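PDB 5IE2: oxalate--CoA ligase from Arabidopsis thaliana, which belongs to the ANL superfamily of AMP-binding enzymes and binds adenosine-5'-triphosphate. Local coordinates for residues L430-F442 / I453-V465. Residues are numbered along the deposited sequence; the frame is centred on the assembly and turned at random.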
# COMPACT_ATOMS: atom_id res chain seq x y z
N LEU A 430 18.01 -6.60 14.86
CA LEU A 430 18.67 -7.59 13.97
C LEU A 430 19.25 -6.92 12.75
O LEU A 430 20.36 -7.25 12.31
CB LEU A 430 17.67 -8.63 13.50
CG LEU A 430 17.19 -9.50 14.65
CD1 LEU A 430 16.03 -10.41 14.17
CD2 LEU A 430 18.40 -10.28 15.18
N LEU A 431 18.50 -5.98 12.19
CA LEU A 431 19.00 -5.31 10.99
C LEU A 431 20.25 -4.43 11.21
O LEU A 431 20.86 -3.97 10.23
CB LEU A 431 17.89 -4.42 10.39
CG LEU A 431 16.73 -5.21 9.78
CD1 LEU A 431 15.68 -4.26 9.13
CD2 LEU A 431 17.22 -6.21 8.73
N THR A 432 20.59 -4.13 12.46
CA THR A 432 21.81 -3.34 12.72
C THR A 432 23.06 -4.23 12.80
O THR A 432 24.17 -3.70 12.89
CB THR A 432 21.75 -2.49 14.01
OG1 THR A 432 21.77 -3.32 15.17
CG2 THR A 432 20.48 -1.65 14.05
N HIS A 433 22.89 -5.54 12.81
CA HIS A 433 24.08 -6.40 12.83
C HIS A 433 24.80 -6.25 11.50
O HIS A 433 24.16 -6.31 10.46
CB HIS A 433 23.73 -7.85 13.07
CG HIS A 433 24.93 -8.74 13.20
ND1 HIS A 433 25.74 -9.06 12.14
CD2 HIS A 433 25.47 -9.34 14.29
CE1 HIS A 433 26.73 -9.83 12.56
NE2 HIS A 433 26.58 -10.03 13.86
N PRO A 434 26.13 -6.05 11.53
CA PRO A 434 26.91 -5.74 10.31
C PRO A 434 26.70 -6.73 9.18
O PRO A 434 26.76 -6.33 8.01
CB PRO A 434 28.37 -5.81 10.79
CG PRO A 434 28.31 -5.55 12.24
CD PRO A 434 26.95 -6.03 12.75
N ASP A 435 26.43 -8.00 9.51
CA ASP A 435 26.34 -9.04 8.49
C ASP A 435 24.93 -9.49 8.17
O ASP A 435 24.75 -10.51 7.52
CB ASP A 435 27.15 -10.28 8.90
CG ASP A 435 28.61 -9.97 9.10
OD1 ASP A 435 29.15 -9.10 8.39
OD2 ASP A 435 29.23 -10.59 9.99
N VAL A 436 23.92 -8.76 8.65
CA VAL A 436 22.54 -9.14 8.39
C VAL A 436 21.96 -8.28 7.26
O VAL A 436 21.99 -7.05 7.30
CB VAL A 436 21.64 -9.01 9.66
CG1 VAL A 436 20.21 -9.19 9.31
CG2 VAL A 436 22.06 -10.02 10.74
N SER A 437 21.47 -8.94 6.22
CA SER A 437 20.85 -8.22 5.12
C SER A 437 19.35 -8.17 5.35
O SER A 437 18.68 -7.17 4.99
CB SER A 437 21.16 -8.87 3.78
OG SER A 437 20.08 -9.70 3.42
N GLN A 438 18.79 -9.25 5.89
CA GLN A 438 17.38 -9.22 6.23
C GLN A 438 17.09 -9.97 7.52
O GLN A 438 17.82 -10.89 7.87
CB GLN A 438 16.52 -9.78 5.09
CG GLN A 438 15.01 -9.68 5.34
CD GLN A 438 14.49 -8.21 5.48
OE1 GLN A 438 14.60 -7.58 6.56
NE2 GLN A 438 13.89 -7.68 4.39
N GLY A 439 16.06 -9.60 8.26
CA GLY A 439 15.78 -10.32 9.51
C GLY A 439 14.33 -10.22 9.96
O GLY A 439 13.69 -9.19 9.71
N VAL A 440 13.81 -11.26 10.63
CA VAL A 440 12.41 -11.22 11.06
C VAL A 440 12.27 -12.00 12.37
O VAL A 440 12.78 -13.12 12.49
CB VAL A 440 11.41 -11.81 10.00
CG1 VAL A 440 11.79 -13.24 9.66
CG2 VAL A 440 9.95 -11.75 10.50
N ALA A 441 11.64 -11.39 13.36
CA ALA A 441 11.40 -12.07 14.64
C ALA A 441 9.98 -12.57 14.70
O ALA A 441 9.11 -11.98 14.05
CB ALA A 441 11.67 -11.13 15.84
N PHE A 442 9.72 -13.59 15.51
CA PHE A 442 8.39 -14.21 15.55
C PHE A 442 8.21 -15.05 16.81
O PHE A 442 9.18 -15.54 17.40
CB PHE A 442 8.15 -15.06 14.28
CG PHE A 442 9.18 -16.15 14.04
CD1 PHE A 442 9.02 -17.40 14.60
CD2 PHE A 442 10.28 -15.92 13.22
CE1 PHE A 442 9.96 -18.41 14.37
CE2 PHE A 442 11.21 -16.93 12.98
CZ PHE A 442 11.05 -18.17 13.57
N ILE A 453 10.36 -16.08 21.91
CA ILE A 453 10.74 -15.40 20.69
C ILE A 453 11.87 -16.17 19.98
O ILE A 453 12.83 -16.61 20.62
CB ILE A 453 11.20 -13.95 20.96
CG1 ILE A 453 11.74 -13.32 19.69
CG2 ILE A 453 12.23 -13.92 22.14
CD1 ILE A 453 11.86 -11.81 19.79
N ASN A 454 11.69 -16.33 18.66
CA ASN A 454 12.71 -16.81 17.73
C ASN A 454 12.89 -15.79 16.61
O ASN A 454 12.14 -14.83 16.51
CB ASN A 454 12.30 -18.16 17.13
CG ASN A 454 12.49 -19.33 18.08
OD1 ASN A 454 12.73 -19.18 19.28
ND2 ASN A 454 12.37 -20.51 17.53
N CYS A 455 13.88 -15.99 15.75
CA CYS A 455 14.01 -15.13 14.60
C CYS A 455 14.67 -15.89 13.42
O CYS A 455 15.20 -16.97 13.63
CB CYS A 455 14.83 -13.89 14.95
SG CYS A 455 16.61 -14.19 15.17
N ALA A 456 14.61 -15.31 12.23
CA ALA A 456 15.33 -15.81 11.05
C ALA A 456 16.08 -14.66 10.41
O ALA A 456 15.56 -13.51 10.34
CB ALA A 456 14.36 -16.45 10.06
N VAL A 457 17.30 -14.92 9.97
CA VAL A 457 18.07 -13.89 9.30
C VAL A 457 18.63 -14.41 7.97
O VAL A 457 18.92 -15.61 7.82
CB VAL A 457 19.26 -13.37 10.17
CG1 VAL A 457 18.77 -12.77 11.46
CG2 VAL A 457 20.20 -14.46 10.48
N ILE A 458 18.75 -13.49 7.03
CA ILE A 458 19.52 -13.66 5.81
C ILE A 458 20.83 -12.91 5.93
O ILE A 458 20.83 -11.65 6.10
CB ILE A 458 18.74 -13.13 4.59
CG1 ILE A 458 17.43 -13.88 4.44
CG2 ILE A 458 19.59 -13.22 3.33
CD1 ILE A 458 16.57 -13.31 3.33
N PRO A 459 21.95 -13.65 5.86
CA PRO A 459 23.28 -13.03 5.93
C PRO A 459 23.59 -12.30 4.63
O PRO A 459 22.99 -12.58 3.58
CB PRO A 459 24.23 -14.22 6.20
CG PRO A 459 23.48 -15.43 5.82
CD PRO A 459 22.01 -15.13 5.87
N ARG A 460 24.46 -11.30 4.72
CA ARG A 460 24.94 -10.60 3.55
C ARG A 460 25.80 -11.55 2.75
O ARG A 460 26.51 -12.38 3.33
CB ARG A 460 25.74 -9.36 3.94
CG ARG A 460 24.90 -8.24 4.50
CD ARG A 460 25.78 -7.10 4.95
NE ARG A 460 24.94 -6.09 5.60
CZ ARG A 460 24.26 -5.15 4.94
NH1 ARG A 460 24.30 -5.08 3.61
NH2 ARG A 460 23.52 -4.27 5.63
N GLU A 461 25.78 -11.40 1.43
CA GLU A 461 26.55 -12.29 0.57
C GLU A 461 28.04 -12.22 0.90
O GLU A 461 28.59 -11.14 1.14
CB GLU A 461 26.30 -12.00 -0.92
CG GLU A 461 25.62 -13.19 -1.63
CD GLU A 461 25.72 -13.13 -3.15
OE1 GLU A 461 24.78 -12.64 -3.81
OE2 GLU A 461 26.76 -13.59 -3.68
N GLY A 462 28.67 -13.39 0.98
CA GLY A 462 30.08 -13.49 1.28
C GLY A 462 30.40 -13.32 2.75
O GLY A 462 31.56 -13.20 3.13
N THR A 463 29.38 -13.33 3.59
CA THR A 463 29.63 -13.28 5.01
C THR A 463 29.13 -14.59 5.55
O THR A 463 28.29 -15.25 4.91
CB THR A 463 28.89 -12.11 5.74
OG1 THR A 463 27.48 -12.32 5.67
CG2 THR A 463 29.25 -10.74 5.13
N THR A 464 29.63 -14.99 6.70
CA THR A 464 29.05 -16.12 7.40
C THR A 464 28.61 -15.69 8.81
O THR A 464 29.34 -15.01 9.54
CB THR A 464 30.02 -17.32 7.47
OG1 THR A 464 31.14 -16.97 8.29
CG2 THR A 464 30.53 -17.70 6.08
N VAL A 465 27.40 -16.10 9.16
CA VAL A 465 26.73 -15.68 10.39
C VAL A 465 26.33 -16.90 11.18
O VAL A 465 25.78 -17.83 10.60
CB VAL A 465 25.47 -14.84 10.08
CG1 VAL A 465 24.62 -14.68 11.31
CG2 VAL A 465 25.84 -13.50 9.48
O HOH W 1 23.78 -4.58 8.31
O HOH W 2 28.59 -13.17 11.14
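F442 has chi1 57°, with CG between its backbone N and carbonyl carbon, and this lays the ring across the neighbouring strand of a beta hairpin. There CE1 meets N454 CB at 3.6 Å, and the backbone O of N454 sits over one ring face, toward the rim. R460 starts with CG beside its own N (chi1 -72°) and then runs extended to NE. That carries NE to P434 O at 3.0 Å, a weak, bent hydrogen bond. The guanidinium also meets a water in its plane. The water accepts from NH2 and lies within hydrogen-bonding distance of H433 O and V436 O. The hairpin pairs 436-446 with 450-459, antiparallel, in the C-terminal domain of this AMP-binding enzyme. V440 and A456 form one hydrogen-bonded pair, F442 and N454 another. Their side chains share a face with Q438 and I458, and helix 503-510 covers V440, F442 and A456. On the other face, L430 CD1 packs on C455 CB at 3.8 Å, and helix 467-477 backs L430. Near R460 the register slips at a classic beta bulge, where S437 N and Q438 N both donate to I458 O. D435 O takes the R460 N-H from above its carbonyl plane. Beside it, D435 CB touches V465 CG2 at 3.5 Å, and a second water links D435 OD2 to T464 O.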